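Local coordinates for protein MS5a (Brassica napus, PDB 6L77) that is a meiosis-related protein of cystatin-like fold whose precise role is unknown, but which appears to enhance papain rather than inhibit it, at residues A[14-19]-A[35-41]; A[23-28]-A[180-184]; A[50-56]-A[69-75]; A[83-87]-A[99-103]. One frame throughout, in Å; residues are numbered along the deposited sequence.

Overall arrangement
The four contacts sit around one long antiparallel sheet and helix 12-29, the core of a cystatin-like fold. Interactions 1 and 2 share that helix: its first half lies against edge strand 34-45, and its second half meets the end of helix 176-181, with contact centres about 18 Å apart. Interaction 3 pairs strands 49-60 and 65-75 about 9 Å (centre to centre) from interaction 1, and Y17 bonds to Q75 between them. Interaction 4, about 11 Å from interaction 3, centre to centre, lies on the next strand, 82-88. Along the chain 1, 3 and 4 follow in series, while 1 and 2 cross; interaction 2 ties the helix to a much later part of the chain, enclosing 3 and 4.

Interaction 1 (A[14-19]-A[35-41]); sequences VKLYAT and LHKIEKY
V14 and Y41 make the clearest directed contact between helix 14-19 and strand 35-41, a CH-pi interaction. V14 CG2 stands over one face of the Y41 ring, 3.7 Å from the ring centroid and only 4° off the normal. V14 has CG1 opposite the backbone N (chi1 175°), which leaves CG2 to sit over the ring while CG1 reaches I38 CG2 at 4.0 Å.

The remaining packing is aliphatic. A18 CB meets I38 CD1 at 3.5 Å, tighter than usual van der Waals contact and the closest side-chain approach of helix and strand. Further along, L35 CD2 lies against the aliphatic part of K15, 3.8 Å from K15 CG, before the lysine chain runs outward.

No hydrogen bond crosses between helix and strand; polar bonds within each segment brace it. K15 O is held twice: T19 OG1 donates to it at 2.8 Å and T19 N at 2.9 Å, from opposite faces of its plane. On the strand, K37 NZ forms a salt bridge with E39 OE1 at 3.5 Å.

The segment axes come within 9.5 Å at 118°. Strand 34-45 lies at the edge of the sheet, and two classic beta bulges, where H36 and K37 face I57 and E39 and K40 face T55, break the regularity of its pairing with strand 49-60. V14 and L35 also touch that strand, at Y52 and L56, while L16 and T19 touch F148 and L141 of helix 138-150.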
# COMPACT_ATOMS: atom_id res chain seq x y z
N VAL A 14 -10.03 4.35 7.18
CA VAL A 14 -9.43 3.97 8.45
C VAL A 14 -9.02 2.51 8.43
O VAL A 14 -7.95 2.14 8.92
CB VAL A 14 -10.39 4.29 9.61
CG1 VAL A 14 -9.83 3.79 10.92
CG2 VAL A 14 -10.65 5.79 9.69
N LYS A 15 -9.89 1.64 7.89
CA LYS A 15 -9.52 0.23 7.78
C LYS A 15 -8.28 0.07 6.91
O LYS A 15 -7.37 -0.70 7.25
CB LYS A 15 -10.69 -0.57 7.21
CG LYS A 15 -10.38 -2.04 7.06
CD LYS A 15 -11.55 -2.82 6.49
CE LYS A 15 -11.12 -4.21 6.07
NZ LYS A 15 -12.26 -4.94 5.46
N LEU A 16 -8.21 0.81 5.80
CA LEU A 16 -7.04 0.69 4.92
C LEU A 16 -5.78 1.19 5.62
O LEU A 16 -4.73 0.54 5.54
CB LEU A 16 -7.29 1.46 3.62
CG LEU A 16 -8.36 0.88 2.68
CD1 LEU A 16 -8.67 1.84 1.53
CD2 LEU A 16 -7.93 -0.47 2.13
N TYR A 17 -5.85 2.31 6.34
CA TYR A 17 -4.66 2.79 7.04
C TYR A 17 -4.27 1.86 8.18
O TYR A 17 -3.08 1.68 8.46
CB TYR A 17 -4.88 4.22 7.56
CG TYR A 17 -4.82 5.24 6.46
CD1 TYR A 17 -4.21 4.93 5.25
CD2 TYR A 17 -5.37 6.51 6.61
CE1 TYR A 17 -4.15 5.86 4.21
CE2 TYR A 17 -5.31 7.45 5.57
CZ TYR A 17 -4.70 7.11 4.38
OH TYR A 17 -4.62 8.01 3.34
N ALA A 18 -5.25 1.27 8.87
CA ALA A 18 -4.91 0.24 9.86
C ALA A 18 -4.16 -0.92 9.21
O ALA A 18 -3.21 -1.46 9.78
CB ALA A 18 -6.18 -0.27 10.54
N THR A 19 -4.60 -1.33 8.03
CA THR A 19 -3.94 -2.45 7.36
C THR A 19 -2.55 -2.05 6.87
O THR A 19 -1.63 -2.87 6.88
CB THR A 19 -4.83 -2.93 6.21
OG1 THR A 19 -6.13 -3.20 6.73
CG2 THR A 19 -4.27 -4.18 5.55
N LEU A 35 -5.79 -7.78 11.02
CA LEU A 35 -6.72 -6.82 11.59
C LEU A 35 -7.95 -7.54 12.12
O LEU A 35 -8.61 -8.30 11.40
CB LEU A 35 -7.12 -5.78 10.54
CG LEU A 35 -8.20 -4.79 10.98
CD1 LEU A 35 -7.69 -3.95 12.17
CD2 LEU A 35 -8.62 -3.90 9.81
N HIS A 36 -8.26 -7.32 13.40
CA HIS A 36 -9.48 -7.86 13.97
C HIS A 36 -10.59 -6.82 14.02
O HIS A 36 -11.69 -7.07 13.53
CB HIS A 36 -9.19 -8.41 15.38
CG HIS A 36 -10.42 -8.86 16.12
ND1 HIS A 36 -11.17 -9.95 15.72
CD2 HIS A 36 -11.01 -8.38 17.23
CE1 HIS A 36 -12.17 -10.12 16.56
NE2 HIS A 36 -12.11 -9.17 17.48
N LYS A 37 -10.33 -5.65 14.59
CA LYS A 37 -11.31 -4.58 14.58
C LYS A 37 -10.61 -3.26 14.85
O LYS A 37 -9.49 -3.22 15.37
CB LYS A 37 -12.41 -4.80 15.62
CG LYS A 37 -11.92 -4.65 17.05
CD LYS A 37 -13.01 -4.97 18.07
CE LYS A 37 -14.18 -4.02 17.99
NZ LYS A 37 -13.85 -2.67 18.54
N ILE A 38 -11.28 -2.17 14.48
CA ILE A 38 -10.87 -0.82 14.88
C ILE A 38 -11.60 -0.47 16.16
O ILE A 38 -12.83 -0.55 16.22
CB ILE A 38 -11.19 0.20 13.77
CG1 ILE A 38 -10.68 -0.25 12.40
CG2 ILE A 38 -10.70 1.61 14.19
CD1 ILE A 38 -9.20 -0.28 12.27
N GLU A 39 -10.86 -0.05 17.19
CA GLU A 39 -11.48 0.39 18.44
C GLU A 39 -11.84 1.87 18.41
O GLU A 39 -12.91 2.27 18.87
CB GLU A 39 -10.54 0.15 19.63
CG GLU A 39 -10.41 -1.29 20.06
CD GLU A 39 -11.46 -1.70 21.08
OE1 GLU A 39 -12.43 -0.94 21.29
OE2 GLU A 39 -11.31 -2.79 21.68
N LYS A 40 -10.93 2.70 17.92
CA LYS A 40 -11.20 4.13 17.90
C LYS A 40 -10.16 4.77 17.01
O LYS A 40 -9.11 4.19 16.74
CB LYS A 40 -11.15 4.75 19.29
CG LYS A 40 -9.82 4.61 20.00
CD LYS A 40 -9.69 5.71 21.06
CE LYS A 40 -8.46 5.51 21.93
NZ LYS A 40 -8.19 6.70 22.78
N TYR A 41 -10.47 5.98 16.53
CA TYR A 41 -9.46 6.74 15.82
C TYR A 41 -9.70 8.21 16.10
O TYR A 41 -10.80 8.63 16.47
CB TYR A 41 -9.46 6.44 14.31
CG TYR A 41 -10.74 6.80 13.59
CD1 TYR A 41 -11.81 5.93 13.55
CD2 TYR A 41 -10.88 8.02 12.93
CE1 TYR A 41 -12.96 6.23 12.87
CE2 TYR A 41 -12.03 8.34 12.25
CZ TYR A 41 -13.07 7.43 12.24
OH TYR A 41 -14.24 7.72 11.59

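Interaction 2 (A[23-28]-A[180-184]); sequences HRYNML and LKSLR
M27 and L183 bring the two backbones closest, CA to CA 6.0 Å, where helix 23-28 passes the point at which the chain leaves helix 176-181 and makes an inverse gamma turn centred on L183. No direct hydrogen bond crosses; two waters make the polar link. Both donate to M27 O: one, at 3.1 Å, accepts from L183 N, and the other, at 2.7 Å, also donates to K181 O. The carbonyl of M27 is thus linked to the last helical residue, K181, and to L183 in the turn.

M27, a selenomethionine, has a chain bent at chi2 (-96°) and chi3, which carries its methyl against the turn's backbone: M27 CE lies 3.5 Å from S182 O. The same methyl touches L183 CD1 at 3.9 Å. The two branches of L183 divide the work. Its CD2 nests against L28, 3.6 Å from L28 CG, and reaches the aliphatic part of R24, while CD1 approaches the H23 ring obliquely. The polar ends of H23 and R24 turn to other partners, H23 NE2 to Y142 OH, R24 NE to H217 O and R24 NH1 to S88 OG.

L183 also rests on R210, V212 and V219 of the sheet, so it wedges between helix and strands. The result is a helix packed on an antiparallel sheet, as in the cystatin-like fold, with the connection from helix 176-181 to strand 186-195 packed against the later part of helix 12-29.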
# COMPACT_ATOMS: atom_id res chain seq x y z
N HIS A 23 0.87 -3.84 7.84
CA HIS A 23 1.84 -4.15 6.78
C HIS A 23 3.25 -3.70 7.16
O HIS A 23 4.22 -4.45 7.02
CB HIS A 23 1.35 -3.48 5.49
CG HIS A 23 2.39 -3.28 4.43
ND1 HIS A 23 3.22 -4.29 3.98
CD2 HIS A 23 2.68 -2.19 3.67
CE1 HIS A 23 4.00 -3.82 3.02
NE2 HIS A 23 3.69 -2.55 2.81
N ARG A 24 3.38 -2.47 7.63
CA ARG A 24 4.70 -1.96 8.02
C ARG A 24 5.29 -2.79 9.15
O ARG A 24 6.44 -3.25 9.07
CB ARG A 24 4.58 -0.48 8.43
CG ARG A 24 5.86 0.12 9.03
CD ARG A 24 5.72 1.62 9.25
NE ARG A 24 6.96 2.21 9.79
CZ ARG A 24 7.22 2.36 11.08
NH1 ARG A 24 6.34 1.98 11.99
NH2 ARG A 24 8.36 2.90 11.47
N TYR A 25 4.49 -3.04 10.20
CA TYR A 25 4.96 -3.85 11.33
C TYR A 25 5.32 -5.27 10.90
O TYR A 25 6.41 -5.77 11.22
CB TYR A 25 3.88 -3.90 12.41
CG TYR A 25 4.32 -4.62 13.65
CD1 TYR A 25 5.05 -3.96 14.64
CD2 TYR A 25 4.00 -5.96 13.85
CE1 TYR A 25 5.46 -4.63 15.79
CE2 TYR A 25 4.40 -6.63 14.99
CZ TYR A 25 5.13 -5.96 15.96
OH TYR A 25 5.53 -6.62 17.10
N ASN A 26 4.41 -5.94 10.19
CA ASN A 26 4.65 -7.33 9.81
C ASN A 26 5.90 -7.47 8.96
O ASN A 26 6.65 -8.44 9.10
CB ASN A 26 3.46 -7.89 9.03
CG ASN A 26 2.29 -8.23 9.92
OD1 ASN A 26 2.47 -8.56 11.10
ND2 ASN A 26 1.09 -8.18 9.36
N MSE A 27 6.15 -6.52 8.08
CA MSE A 27 7.30 -6.62 7.20
C MSE A 27 8.59 -6.40 7.96
O MSE A 27 9.59 -7.06 7.72
CB MSE A 27 7.18 -5.62 6.05
CG MSE A 27 6.00 -5.92 5.16
SE MSE A 27 6.53 -6.97 3.60
CE MSE A 27 7.71 -5.59 2.89
N LEU A 28 8.57 -5.46 8.90
CA LEU A 28 9.77 -5.17 9.67
C LEU A 28 10.07 -6.25 10.69
O LEU A 28 11.24 -6.53 10.99
CB LEU A 28 9.61 -3.82 10.36
CG LEU A 28 9.73 -2.60 9.46
CD1 LEU A 28 9.28 -1.35 10.20
CD2 LEU A 28 11.17 -2.47 8.99
N LEU A 180 10.14 -8.67 -2.68
CA LEU A 180 8.80 -8.98 -2.19
C LEU A 180 8.68 -8.96 -0.67
O LEU A 180 7.59 -8.66 -0.15
CB LEU A 180 8.38 -10.36 -2.70
CG LEU A 180 8.11 -10.43 -4.19
CD1 LEU A 180 8.30 -11.87 -4.72
CD2 LEU A 180 6.69 -9.94 -4.45
N LYS A 181 9.75 -9.29 0.07
CA LYS A 181 9.63 -9.56 1.50
C LYS A 181 10.29 -8.52 2.40
O LYS A 181 10.01 -8.51 3.60
CB LYS A 181 10.23 -10.94 1.84
CG LYS A 181 9.47 -12.13 1.25
CD LYS A 181 10.07 -13.45 1.74
CE LYS A 181 9.61 -14.63 0.90
NZ LYS A 181 8.16 -14.91 1.04
N SER A 182 11.16 -7.66 1.88
CA SER A 182 11.82 -6.67 2.72
C SER A 182 11.19 -5.30 2.51
O SER A 182 10.82 -4.94 1.39
CB SER A 182 13.31 -6.60 2.44
OG SER A 182 13.58 -5.84 1.29
N LEU A 183 11.12 -4.52 3.58
CA LEU A 183 10.52 -3.18 3.53
C LEU A 183 11.57 -2.19 3.01
O LEU A 183 12.23 -1.47 3.76
CB LEU A 183 10.00 -2.79 4.91
CG LEU A 183 9.11 -1.54 4.88
CD1 LEU A 183 7.87 -1.87 4.09
CD2 LEU A 183 8.78 -1.11 6.31
N ARG A 184 11.73 -2.18 1.69
CA ARG A 184 12.69 -1.33 1.01
C ARG A 184 11.97 -0.47 -0.03
O ARG A 184 10.80 -0.69 -0.34
CB ARG A 184 13.78 -2.19 0.34
CG ARG A 184 13.23 -3.26 -0.61
CD ARG A 184 14.14 -3.48 -1.84
NE ARG A 184 14.27 -2.24 -2.62
CZ ARG A 184 15.43 -1.67 -2.95
NH1 ARG A 184 15.42 -0.54 -3.65
NH2 ARG A 184 16.58 -2.24 -2.62
O HOH W 1 11.83 -5.70 6.08
O HOH W 2 9.45 -9.37 6.38

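Interaction 3 (A[50-56]-A[69-75]); sequences VSYNITL and FETNVDQ
Y52 and F69, the two rings of this strand pair, are both met at the edge. Q75 NE2 lies near the plane of the Y52 ring, 3.9 Å from Y52 CE1, with amide and ring planes 83° apart. A water completes that corner, 2.8 Å from Y52 OH and accepting from Q75 NE2. At the rim of F69 lie L56 CD2, 3.7 Å from F69 CD2, and, in the ring plane, T71 OG1; Y25 of helix 12-29 meets this ring edge-to-face. L56 takes the cramped rotamer with CG between N and the carbonyl carbon (chi1 56°), and its CD2 also comes within 3.4 Å of T71 OG1, a buried hydroxyl with no polar partner in the model.

The backbones form a regular antiparallel pair. Y52-V73, I54-T71 and L56-F69 are hydrogen-bonded pairs, alternating with the non-hydrogen-bonded pairs S51-D74, N53-N72 and T55-E70. I54 N to T71 O, 2.8 Å and 172° at the hydrogen, is nearly straight. Q75 N to V50 O instead comes from above the carbonyl plane, beside the classic bulge of V50 and S51 opposite V44.

Y52, I54, L56, F69, T71 and V73 share the sheet face on which Y52, I54 and F69 touch helix 12-29; Q75 OE1 bonds to Y17 of that helix. Strands 34-45 and 82-88 flank this hairpin.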
# COMPACT_ATOMS: atom_id res chain seq x y z
N VAL A 50 -5.79 15.37 7.80
CA VAL A 50 -4.35 15.30 7.57
C VAL A 50 -3.65 14.30 8.48
O VAL A 50 -2.51 13.90 8.18
CB VAL A 50 -3.69 16.69 7.69
CG1 VAL A 50 -4.12 17.58 6.56
CG2 VAL A 50 -4.05 17.33 9.04
N SER A 51 -4.27 13.87 9.58
CA SER A 51 -3.64 12.87 10.41
C SER A 51 -4.69 11.96 11.01
O SER A 51 -5.74 12.41 11.46
CB SER A 51 -2.79 13.50 11.51
OG SER A 51 -3.61 14.12 12.47
N TYR A 52 -4.36 10.67 11.05
CA TYR A 52 -5.17 9.64 11.68
C TYR A 52 -4.32 8.97 12.75
O TYR A 52 -3.19 8.57 12.47
CB TYR A 52 -5.63 8.58 10.67
CG TYR A 52 -6.75 9.04 9.76
CD1 TYR A 52 -6.47 9.72 8.58
CD2 TYR A 52 -8.08 8.80 10.09
CE1 TYR A 52 -7.50 10.14 7.75
CE2 TYR A 52 -9.11 9.22 9.27
CZ TYR A 52 -8.81 9.89 8.10
OH TYR A 52 -9.84 10.30 7.30
N ASN A 53 -4.84 8.90 13.96
CA ASN A 53 -4.23 8.12 15.04
C ASN A 53 -5.24 7.03 15.35
O ASN A 53 -6.30 7.31 15.91
CB ASN A 53 -3.94 9.00 16.25
CG ASN A 53 -3.52 8.21 17.49
OD1 ASN A 53 -3.15 7.03 17.42
ND2 ASN A 53 -3.60 8.85 18.65
N ILE A 54 -4.93 5.80 14.94
CA ILE A 54 -5.88 4.70 14.94
C ILE A 54 -5.45 3.70 16.00
O ILE A 54 -4.28 3.28 16.04
CB ILE A 54 -5.94 4.02 13.56
CG1 ILE A 54 -6.31 5.04 12.49
CG2 ILE A 54 -6.92 2.83 13.57
CD1 ILE A 54 -5.99 4.52 11.06
N THR A 55 -6.39 3.30 16.84
CA THR A 55 -6.19 2.23 17.80
C THR A 55 -6.96 1.02 17.30
O THR A 55 -8.18 1.08 17.14
CB THR A 55 -6.67 2.65 19.19
OG1 THR A 55 -5.98 3.85 19.59
CG2 THR A 55 -6.42 1.53 20.21
N LEU A 56 -6.25 -0.07 17.04
CA LEU A 56 -6.88 -1.24 16.46
C LEU A 56 -6.49 -2.47 17.27
O LEU A 56 -5.52 -2.46 18.03
CB LEU A 56 -6.48 -1.43 15.00
CG LEU A 56 -4.96 -1.52 14.78
CD1 LEU A 56 -4.61 -2.79 14.04
CD2 LEU A 56 -4.40 -0.29 14.05
N PHE A 69 -3.07 -2.19 19.15
CA PHE A 69 -2.07 -1.77 18.19
C PHE A 69 -2.37 -0.32 17.82
O PHE A 69 -3.54 0.03 17.66
CB PHE A 69 -2.16 -2.70 16.97
CG PHE A 69 -1.03 -2.60 16.01
CD1 PHE A 69 0.08 -3.41 16.16
CD2 PHE A 69 -1.09 -1.74 14.92
CE1 PHE A 69 1.13 -3.36 15.27
CE2 PHE A 69 -0.05 -1.67 14.01
CZ PHE A 69 1.06 -2.49 14.18
N GLU A 70 -1.33 0.51 17.70
CA GLU A 70 -1.48 1.91 17.32
C GLU A 70 -0.87 2.14 15.94
O GLU A 70 0.23 1.65 15.66
CB GLU A 70 -0.81 2.81 18.36
CG GLU A 70 -0.76 4.27 18.02
CD GLU A 70 -0.19 5.10 19.16
OE1 GLU A 70 0.56 4.53 19.99
OE2 GLU A 70 -0.50 6.30 19.24
N THR A 71 -1.60 2.85 15.07
CA THR A 71 -1.09 3.25 13.75
C THR A 71 -1.31 4.74 13.60
O THR A 71 -2.42 5.22 13.86
CB THR A 71 -1.81 2.50 12.60
OG1 THR A 71 -1.55 1.09 12.69
CG2 THR A 71 -1.32 2.99 11.25
N ASN A 72 -0.28 5.48 13.17
CA ASN A 72 -0.41 6.91 12.89
C ASN A 72 -0.05 7.16 11.43
O ASN A 72 1.01 6.73 10.97
CB ASN A 72 0.50 7.76 13.78
CG ASN A 72 0.03 7.83 15.22
OD1 ASN A 72 -0.86 7.08 15.65
ND2 ASN A 72 0.65 8.71 15.99
N VAL A 73 -0.93 7.85 10.70
CA VAL A 73 -0.74 8.16 9.28
C VAL A 73 -1.01 9.64 9.07
O VAL A 73 -2.03 10.15 9.55
CB VAL A 73 -1.66 7.32 8.38
CG1 VAL A 73 -1.69 7.90 6.94
CG2 VAL A 73 -1.21 5.86 8.34
N ASP A 74 -0.11 10.32 8.36
CA ASP A 74 -0.36 11.67 7.87
C ASP A 74 -0.76 11.59 6.40
O ASP A 74 -0.07 10.94 5.61
CB ASP A 74 0.86 12.57 8.03
CG ASP A 74 1.07 13.03 9.46
OD1 ASP A 74 0.22 12.74 10.32
OD2 ASP A 74 2.10 13.68 9.72
N GLN A 75 -1.85 12.25 6.04
CA GLN A 75 -2.45 12.13 4.72
C GLN A 75 -2.37 13.48 4.02
O GLN A 75 -2.71 14.51 4.62
CB GLN A 75 -3.91 11.66 4.84
CG GLN A 75 -4.73 11.72 3.56
CD GLN A 75 -6.14 11.16 3.76
OE1 GLN A 75 -6.42 10.02 3.41
NE2 GLN A 75 -7.02 11.97 4.34
O HOH W 3 -9.63 11.07 4.64

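Interaction 4 (A[83-87]-A[99-103]); sequences FTCYI and PNQFF
T84 OG1 has two partners: it donates to F102 O at 2.6 Å, nearly in line with the carbonyl bond, and it is also hydrogen-bonded to R76 NH2. With OG1 opposite its own carbonyl carbon (chi1 -59°), the threonine can present its hydroxyl to the loop while CG2 points at the edge of the F102 ring.

The second bond runs the other way. F102 N donates to Y86 OH at 2.9 Å with 161° at the hydrogen, and the donor lies near the plane of the tyrosine ring. Two side chains of strand 83-87 therefore hold F102 by both its backbone N and its O, while P99 to Q101 before it are poorly ordered.

The Y86 ring lies between its own strand and the loop. T84 CG2 sits 3.4 Å above the plane of the Y86 ring, toward the rim. N100 O comes in obliquely, 3.2 Å from Y86 CE1. Nearer the start of the loop, P99 CG packs on Y86 CB at 4.2 Å, and I87 CD1 meets P99 CD at 4.1 Å; the disorder there makes the P99 and N100 positions less certain.

End to end, the segments run 163° apart, yet side chains make both hydrogen bonds, so this is a loop laid along a strand. T84 and Y86 face it, whereas F83 and C85 turn to helix 12-29: the loop packs on the sheet face away from the helix of this cystatin-like fold.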
# COMPACT_ATOMS: atom_id res chain seq x y z
N PHE A 83 0.54 9.61 1.35
CA PHE A 83 0.48 9.58 2.82
C PHE A 83 1.74 8.93 3.37
O PHE A 83 2.46 8.24 2.66
CB PHE A 83 -0.77 8.84 3.31
CG PHE A 83 -0.80 7.37 2.95
CD1 PHE A 83 -0.13 6.43 3.72
CD2 PHE A 83 -1.53 6.93 1.86
CE1 PHE A 83 -0.18 5.08 3.40
CE2 PHE A 83 -1.58 5.59 1.53
CZ PHE A 83 -0.90 4.67 2.29
N THR A 84 1.96 9.12 4.67
CA THR A 84 3.10 8.53 5.38
C THR A 84 2.61 7.84 6.64
O THR A 84 1.88 8.44 7.44
CB THR A 84 4.13 9.61 5.76
OG1 THR A 84 4.61 10.26 4.57
CG2 THR A 84 5.33 8.97 6.50
N CYS A 85 3.03 6.58 6.83
CA CYS A 85 2.79 5.84 8.07
C CYS A 85 4.02 5.98 8.97
O CYS A 85 5.10 5.49 8.63
CB CYS A 85 2.47 4.37 7.79
SG CYS A 85 2.23 3.39 9.30
N TYR A 86 3.84 6.64 10.12
CA TYR A 86 4.94 6.97 11.02
C TYR A 86 5.08 6.02 12.20
O TYR A 86 6.19 5.81 12.69
CB TYR A 86 4.76 8.39 11.59
CG TYR A 86 4.97 9.48 10.59
CD1 TYR A 86 6.25 9.93 10.27
CD2 TYR A 86 3.88 10.10 9.96
CE1 TYR A 86 6.45 10.95 9.35
CE2 TYR A 86 4.07 11.11 9.04
CZ TYR A 86 5.36 11.54 8.74
OH TYR A 86 5.55 12.55 7.82
N ILE A 87 3.97 5.48 12.68
CA ILE A 87 3.92 4.64 13.87
C ILE A 87 3.07 3.44 13.53
O ILE A 87 2.02 3.60 12.89
CB ILE A 87 3.31 5.39 15.08
CG1 ILE A 87 4.11 6.66 15.41
CG2 ILE A 87 3.15 4.47 16.29
CD1 ILE A 87 5.30 6.42 16.30
N PRO A 99 8.99 10.48 15.55
CA PRO A 99 9.73 10.62 14.29
C PRO A 99 9.35 11.88 13.51
O PRO A 99 8.20 12.31 13.57
CB PRO A 99 9.33 9.35 13.51
CG PRO A 99 8.03 8.91 14.13
CD PRO A 99 8.16 9.27 15.58
N ASN A 100 10.31 12.45 12.79
CA ASN A 100 10.11 13.69 12.06
C ASN A 100 9.38 13.43 10.74
O ASN A 100 9.23 12.29 10.30
CB ASN A 100 11.44 14.39 11.81
CG ASN A 100 12.32 14.44 13.05
OD1 ASN A 100 13.47 14.01 13.03
ND2 ASN A 100 11.77 14.96 14.14
N GLN A 101 8.94 14.51 10.11
CA GLN A 101 8.17 14.39 8.88
C GLN A 101 8.99 13.71 7.79
O GLN A 101 10.21 13.86 7.70
CB GLN A 101 7.70 15.76 8.40
CG GLN A 101 6.69 15.68 7.24
CD GLN A 101 6.42 17.02 6.58
OE1 GLN A 101 6.99 18.05 6.96
NE2 GLN A 101 5.54 17.02 5.59
N PHE A 102 8.30 12.95 6.94
CA PHE A 102 8.96 12.19 5.88
C PHE A 102 7.98 12.06 4.73
O PHE A 102 6.91 11.48 4.90
CB PHE A 102 9.41 10.82 6.39
CG PHE A 102 10.00 9.94 5.33
CD1 PHE A 102 11.25 10.23 4.80
CD2 PHE A 102 9.32 8.83 4.87
CE1 PHE A 102 11.80 9.41 3.82
CE2 PHE A 102 9.87 8.01 3.91
CZ PHE A 102 11.11 8.31 3.38
N PHE A 103 8.34 12.58 3.56
CA PHE A 103 7.45 12.46 2.41
C PHE A 103 8.28 12.37 1.14
O PHE A 103 9.51 12.50 1.16
CB PHE A 103 6.47 13.63 2.33
CG PHE A 103 7.14 14.97 2.26
CD1 PHE A 103 7.56 15.49 1.04
CD2 PHE A 103 7.37 15.70 3.41
CE1 PHE A 103 8.19 16.71 0.98
CE2 PHE A 103 8.00 16.93 3.35
CZ PHE A 103 8.41 17.44 2.14